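PDB 5KLH: surface glycoprotein, which is an insect-stage surface antigen of Trypanosoma brucei whose bilobed ectodomain, the part described here, is thought to act as a sensor. Local coordinates for residues W29-Q43 with S55-N67. Residues are numbered along the deposited sequence; the frame is centred on the assembly and turned at random. Where two conformers were deposited one is given.
Sequences WTGTFSDVKATVRRQ and SVYTEATVPVSGN
T39, R41 and Q43 pair with E59, Y57 and S55 through reciprocal backbone hydrogen bonds, six in all, the straightest running from R41 N to Y57 O (2.7 Å). V40 opposite T58 and R42 opposite V56 form the intervening non-hydrogen-bonded pairs. On the K37 side of T39 the pairing gives way to water: water 3 donates to both K37 O and E59 O and accepts from T39 OG1.

On the face bearing R41, Y57 and E59, polar side chains interlock. R41 lays its CB over one face of the Y57 ring, 3.8 Å from the centroid. Its chain then bends at chi2 (-78°), which carries NE to E59 OE1 for a 3.0 Å salt bridge. E59 OE1 lies close to the guanidinium plane, whereas NE meets it on the anti side, 29° out of the carboxylate plane; T39 CG2 lies over that guanidinium. Q43 CD meets the edge of the Y57 ring, and Q43 NE2 gives an almost straight 2.8 Å bond to S55 OG, a hydroxyl that also bonds D207.

T58 projects from the other face. With OG1 anti to the backbone N (chi1 -168°), it donates to W29 O at 2.8 Å, tying the strand to the segment preceding 31-33.

Apolar contacts take over toward the F33-V36 turn: F33 CD2 reaches A60 CB at 3.6 Å, and V36 CG2 passes P63 CD. Near S34, water 1 links S34 O to N67 ND2.

Together these contacts exemplify an antiparallel beta hairpin, here strands 36-47 and 51-63, preceded by a type I' turn, F33 to V36, that folds strand 36-47 back on strand 31-33 within the large curved sheet of the bilobed ectodomain.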
loop_
_atom_site.group_PDB
_atom_site.type_symbol
_atom_site.label_atom_id
_atom_site.label_comp_id
_atom_site.label_asym_id
_atom_site.label_seq_id
_atom_site.Cartn_x
_atom_site.Cartn_y
_atom_site.Cartn_z
ATOM N N TRP A 29 15.430 -13.937 -9.366
ATOM C CA TRP A 29 14.106 -13.427 -9.745
ATOM C C TRP A 29 14.130 -12.654 -11.072
ATOM O O TRP A 29 13.653 -11.507 -11.184
ATOM C CB TRP A 29 13.531 -12.565 -8.610
ATOM C CG TRP A 29 12.785 -13.361 -7.559
ATOM C CD1 TRP A 29 12.832 -14.716 -7.363
ATOM C CD2 TRP A 29 11.878 -12.847 -6.572
ATOM N NE1 TRP A 29 12.006 -15.071 -6.323
ATOM C CE2 TRP A 29 11.408 -13.943 -5.823
ATOM C CE3 TRP A 29 11.415 -11.560 -6.250
ATOM C CZ2 TRP A 29 10.508 -13.799 -4.766
ATOM C CZ3 TRP A 29 10.509 -11.421 -5.206
ATOM C CH2 TRP A 29 10.068 -12.534 -4.480
ATOM N N THR A 30 14.716 -13.292 -12.080
ATOM C CA THR A 30 14.709 -12.760 -13.432
ATOM C C THR A 30 13.433 -13.216 -14.121
ATOM O O THR A 30 12.759 -14.131 -13.637
ATOM C CB THR A 30 15.905 -13.254 -14.224
ATOM O OG1 THR A 30 15.976 -14.677 -14.048
ATOM C CG2 THR A 30 17.188 -12.601 -13.714
ATOM N N GLY A 31 13.118 -12.604 -15.260
ATOM C CA GLY A 31 11.916 -12.948 -15.995
ATOM C C GLY A 31 11.297 -11.714 -16.622
ATOM O O GLY A 31 12.011 -10.789 -17.024
ATOM N N THR A 32 9.970 -11.693 -16.709
ATOM C CA THR A 32 9.265 -10.570 -17.330
ATOM C C THR A 32 8.020 -10.157 -16.562
ATOM O O THR A 32 7.411 -10.962 -15.859
ATOM C CB THR A 32 8.835 -10.881 -18.786
ATOM O OG1 THR A 32 8.122 -12.125 -18.817
ATOM C CG2 THR A 32 10.036 -10.962 -19.717
ATOM N N PHE A 33 7.653 -8.890 -16.721
ATOM C CA PHE A 33 6.359 -8.376 -16.302
ATOM C C PHE A 33 5.644 -7.949 -17.577
ATOM O O PHE A 33 6.089 -7.019 -18.239
ATOM C CB PHE A 33 6.491 -7.187 -15.339
ATOM C CG PHE A 33 7.005 -7.545 -13.965
ATOM C CD1 PHE A 33 6.140 -8.016 -12.982
ATOM C CD2 PHE A 33 8.340 -7.363 -13.644
ATOM C CE1 PHE A 33 6.616 -8.329 -11.703
ATOM C CE2 PHE A 33 8.815 -7.669 -12.374
ATOM C CZ PHE A 33 7.961 -8.140 -11.405
ATOM N N SER A 34 4.553 -8.631 -17.916
ATOM C CA SER A 34 3.831 -8.372 -19.158
ATOM C C SER A 34 4.808 -8.203 -20.330
ATOM O O SER A 34 4.753 -7.204 -21.062
ATOM C CB SER A 34 2.939 -7.135 -19.013
ATOM O OG SER A 34 1.931 -7.382 -18.043
ATOM N N ASP A 35 5.705 -9.184 -20.454
ATOM C CA ASP A 35 6.703 -9.284 -21.520
ATOM C C ASP A 35 7.803 -8.226 -21.463
ATOM O O ASP A 35 8.664 -8.185 -22.346
ATOM C CB ASP A 35 6.019 -9.236 -22.880
ATOM C CG ASP A 35 4.947 -10.281 -23.014
ATOM O OD1 ASP A 35 5.245 -11.463 -22.742
ATOM O OD2 ASP A 35 3.805 -9.910 -23.351
ATOM N N VAL A 36 7.811 -7.391 -20.426
ATOM C CA VAL A 36 8.944 -6.482 -20.250
ATOM C C VAL A 36 9.998 -7.123 -19.347
ATOM O O VAL A 36 9.671 -7.650 -18.285
ATOM C CB VAL A 36 8.510 -5.127 -19.657
ATOM C CG1 VAL A 36 9.714 -4.188 -19.536
ATOM C CG2 VAL A 36 7.443 -4.483 -20.523
ATOM N N LYS A 37 11.261 -7.091 -19.768
ATOM C CA LYS A 37 12.329 -7.748 -19.011
ATOM C C LYS A 37 12.462 -7.194 -17.594
ATOM O O LYS A 37 12.575 -5.984 -17.412
ATOM C CB LYS A 37 13.672 -7.595 -19.725
ATOM C CG LYS A 37 14.807 -8.319 -19.019
ATOM C CD LYS A 37 16.097 -8.237 -19.819
ATOM C CE LYS A 37 17.173 -9.076 -19.160
ATOM N NZ LYS A 37 18.424 -9.148 -19.974
ATOM N N ALA A 38 12.468 -8.082 -16.607
ATOM C CA ALA A 38 12.618 -7.683 -15.206
ATOM C C ALA A 38 14.080 -7.539 -14.804
ATOM O O ALA A 38 14.960 -8.185 -15.374
ATOM C CB ALA A 38 11.939 -8.690 -14.302
ATOM N N THR A 39 14.331 -6.724 -13.784
ATOM C CA THR A 39 15.671 -6.529 -13.277
ATOM C C THR A 39 15.631 -6.643 -11.772
ATOM O O THR A 39 14.852 -5.949 -11.138
ATOM C CB THR A 39 16.229 -5.141 -13.674
ATOM O OG1 THR A 39 16.178 -4.990 -15.097
ATOM C CG2 THR A 39 17.662 -4.977 -13.190
ATOM N N VAL A 40 16.453 -7.519 -11.206
ATOM C CA VAL A 40 16.564 -7.611 -9.758
ATOM C C VAL A 40 17.330 -6.410 -9.226
ATOM O O VAL A 40 18.433 -6.109 -9.692
ATOM C CB VAL A 40 17.274 -8.914 -9.330
ATOM C CG1 VAL A 40 17.467 -8.958 -7.808
ATOM C CG2 VAL A 40 16.469 -10.098 -9.793
ATOM N N ARG A 41 16.739 -5.736 -8.240
ATOM C CA ARG A 41 17.291 -4.517 -7.677
ATOM C C ARG A 41 17.614 -4.711 -6.216
ATOM O O ARG A 41 16.794 -5.221 -5.453
ATOM C CB ARG A 41 16.297 -3.355 -7.809
ATOM C CG ARG A 41 15.941 -2.951 -9.222
ATOM C CD ARG A 41 17.019 -2.123 -9.847
ATOM N NE ARG A 41 16.691 -1.691 -11.205
ATOM C CZ ARG A 41 17.592 -1.164 -12.029
ATOM N NH1 ARG A 41 18.843 -1.031 -11.616
ATOM N NH2 ARG A 41 17.258 -0.782 -13.254
ATOM N N ARG A 42 18.803 -4.285 -5.815
ATOM C CA ARG A 42 19.171 -4.308 -4.410
ATOM C C ARG A 42 19.236 -2.877 -3.883
ATOM O O ARG A 42 20.073 -2.085 -4.321
ATOM C CB ARG A 42 20.503 -5.041 -4.228
ATOM C CG ARG A 42 20.438 -6.520 -4.628
ATOM C CD ARG A 42 21.791 -7.085 -5.071
ATOM N NE ARG A 42 21.992 -7.008 -6.521
ATOM C CZ ARG A 42 22.908 -6.250 -7.122
ATOM N NH1 ARG A 42 23.006 -6.250 -8.445
ATOM N NH2 ARG A 42 23.730 -5.495 -6.408
ATOM N N GLN A 43 18.332 -2.542 -2.961
ATOM C CA GLN A 43 18.261 -1.199 -2.398
ATOM C C GLN A 43 18.653 -1.259 -0.926
ATOM O O GLN A 43 18.735 -2.343 -0.324
ATOM C CB GLN A 43 16.852 -0.598 -2.558
ATOM C CG GLN A 43 15.735 -1.350 -1.773
ATOM C CD GLN A 43 14.333 -0.742 -1.947
ATOM O OE1 GLN A 43 14.190 0.343 -2.521
ATOM N NE2 GLN A 43 13.290 -1.448 -1.446
ATOM N N SER A 55 17.293 -4.623 1.035
ATOM C CA SER A 55 15.948 -4.884 0.534
ATOM C C SER A 55 16.149 -5.261 -0.918
ATOM O O SER A 55 16.981 -4.659 -1.599
ATOM C CB SER A 55 15.045 -3.653 0.689
ATOM O OG SER A 55 13.813 -3.795 -0.015
ATOM N N VAL A 56 15.418 -6.266 -1.387
ATOM C CA VAL A 56 15.639 -6.775 -2.728
ATOM C C VAL A 56 14.297 -6.996 -3.410
ATOM O O VAL A 56 13.403 -7.615 -2.833
ATOM C CB VAL A 56 16.430 -8.103 -2.715
ATOM C CG1 VAL A 56 16.612 -8.609 -4.136
ATOM C CG2 VAL A 56 17.780 -7.912 -2.052
ATOM N N TYR A 57 14.137 -6.465 -4.617
ATOM C CA TYR A 57 12.910 -6.686 -5.371
ATOM C C TYR A 57 13.257 -6.886 -6.842
ATOM O O TYR A 57 14.372 -6.599 -7.267
ATOM C CB TYR A 57 11.939 -5.512 -5.184
ATOM C CG TYR A 57 12.497 -4.161 -5.570
ATOM C CD1 TYR A 57 13.195 -3.393 -4.649
ATOM C CD2 TYR A 57 12.302 -3.644 -6.845
ATOM C CE1 TYR A 57 13.709 -2.154 -4.998
ATOM C CE2 TYR A 57 12.805 -2.410 -7.197
ATOM C CZ TYR A 57 13.508 -1.672 -6.266
ATOM O OH TYR A 57 14.006 -0.444 -6.614
ATOM N N THR A 58 12.323 -7.393 -7.624
ATOM C CA THR A 58 12.526 -7.399 -9.064
ATOM C C THR A 58 11.482 -6.479 -9.702
ATOM O O THR A 58 10.360 -6.349 -9.189
ATOM C CB THR A 58 12.482 -8.825 -9.630
ATOM O OG1 THR A 58 12.963 -8.819 -10.972
ATOM C CG2 THR A 58 11.064 -9.398 -9.605
ATOM N N GLU A 59 11.867 -5.791 -10.777
ATOM C CA GLU A 59 11.039 -4.701 -11.304
ATOM C C GLU A 59 11.098 -4.565 -12.810
ATOM O O GLU A 59 12.080 -4.945 -13.440
ATOM C CB GLU A 59 11.444 -3.356 -10.678
ATOM C CG GLU A 59 12.879 -2.899 -11.001
ATOM C CD GLU A 59 13.013 -2.177 -12.340
ATOM O OE1 GLU A 59 14.158 -2.064 -12.843
ATOM O OE2 GLU A 59 11.988 -1.705 -12.886
ATOM N N ALA A 60 10.041 -3.993 -13.371
ATOM C CA ALA A 60 10.050 -3.572 -14.750
ATOM C C ALA A 60 9.050 -2.443 -14.892
ATOM O O ALA A 60 8.092 -2.358 -14.117
ATOM C CB ALA A 60 9.716 -4.747 -15.685
ATOM N N THR A 61 9.292 -1.567 -15.861
ATOM C CA THR A 61 8.345 -0.508 -16.199
ATOM C C THR A 61 7.455 -1.006 -17.327
ATOM O O THR A 61 7.941 -1.344 -18.408
ATOM C CB THR A 61 9.067 0.777 -16.617
ATOM O OG1 THR A 61 9.864 1.237 -15.522
ATOM C CG2 THR A 61 8.069 1.865 -16.988
ATOM N N VAL A 62 6.155 -1.097 -17.056
ATOM C CA VAL A 62 5.205 -1.619 -18.020
ATOM C C VAL A 62 4.454 -0.479 -18.680
ATOM O O VAL A 62 3.842 0.330 -18.000
ATOM C CB VAL A 62 4.199 -2.578 -17.348
ATOM C CG1 VAL A 62 3.213 -3.090 -18.362
ATOM C CG2 VAL A 62 4.944 -3.741 -16.697
ATOM N N PRO A 63 4.508 -0.396 -20.014
ATOM C CA PRO A 63 3.736 0.682 -20.638
ATOM C C PRO A 63 2.240 0.454 -20.468
ATOM O O PRO A 63 1.797 -0.687 -20.473
ATOM C CB PRO A 63 4.151 0.600 -22.111
ATOM C CG PRO A 63 4.569 -0.840 -22.298
ATOM C CD PRO A 63 5.206 -1.241 -20.999
ATOM N N VAL A 64 1.467 1.520 -20.312
ATOM C CA VAL A 64 0.022 1.353 -20.222
ATOM C C VAL A 64 -0.537 0.873 -21.569
ATOM O O VAL A 64 -1.358 -0.055 -21.633
ATOM C CB VAL A 64 -0.649 2.664 -19.771
ATOM C CG1 VAL A 64 -2.140 2.637 -20.018
ATOM C CG2 VAL A 64 -0.368 2.892 -18.299
ATOM N N SER A 65 -0.067 1.491 -22.647
ATOM C CA SER A 65 -0.486 1.099 -23.997
ATOM C C SER A 65 -0.146 -0.357 -24.300
ATOM O O SER A 65 1.012 -0.785 -24.185
ATOM C CB SER A 65 0.156 2.014 -25.042
ATOM O OG SER A 65 -0.389 1.759 -26.325
ATOM N N GLY A 66 -1.169 -1.126 -24.663
ATOM C CA GLY A 66 -0.989 -2.530 -24.975
ATOM C C GLY A 66 -1.132 -3.456 -23.784
ATOM O O GLY A 66 -1.092 -4.676 -23.937
ATOM N N ASN A 67 -1.296 -2.877 -22.597
ATOM C CA ASN A 67 -1.431 -3.664 -21.377
ATOM C C ASN A 67 -2.665 -3.252 -20.590
ATOM O O ASN A 67 -2.692 -3.383 -19.367
ATOM C CB ASN A 67 -0.175 -3.537 -20.496
ATOM C CG ASN A 67 1.040 -4.175 -21.130
ATOM O OD1 ASN A 67 1.065 -5.390 -21.366
ATOM N ND2 ASN A 67 2.067 -3.367 -21.397
HETATM O O HOH W 1 4.535 -4.618 -22.588
HETATM O O HOH W 2 2.304 -7.019 -23.272
HETATM O O HOH W 3 13.477 -4.060 -15.736
HETATM O O HOH W 4 14.778 -1.174 -15.063
HETATM O O HOH W 5 12.484 1.305 -4.585
#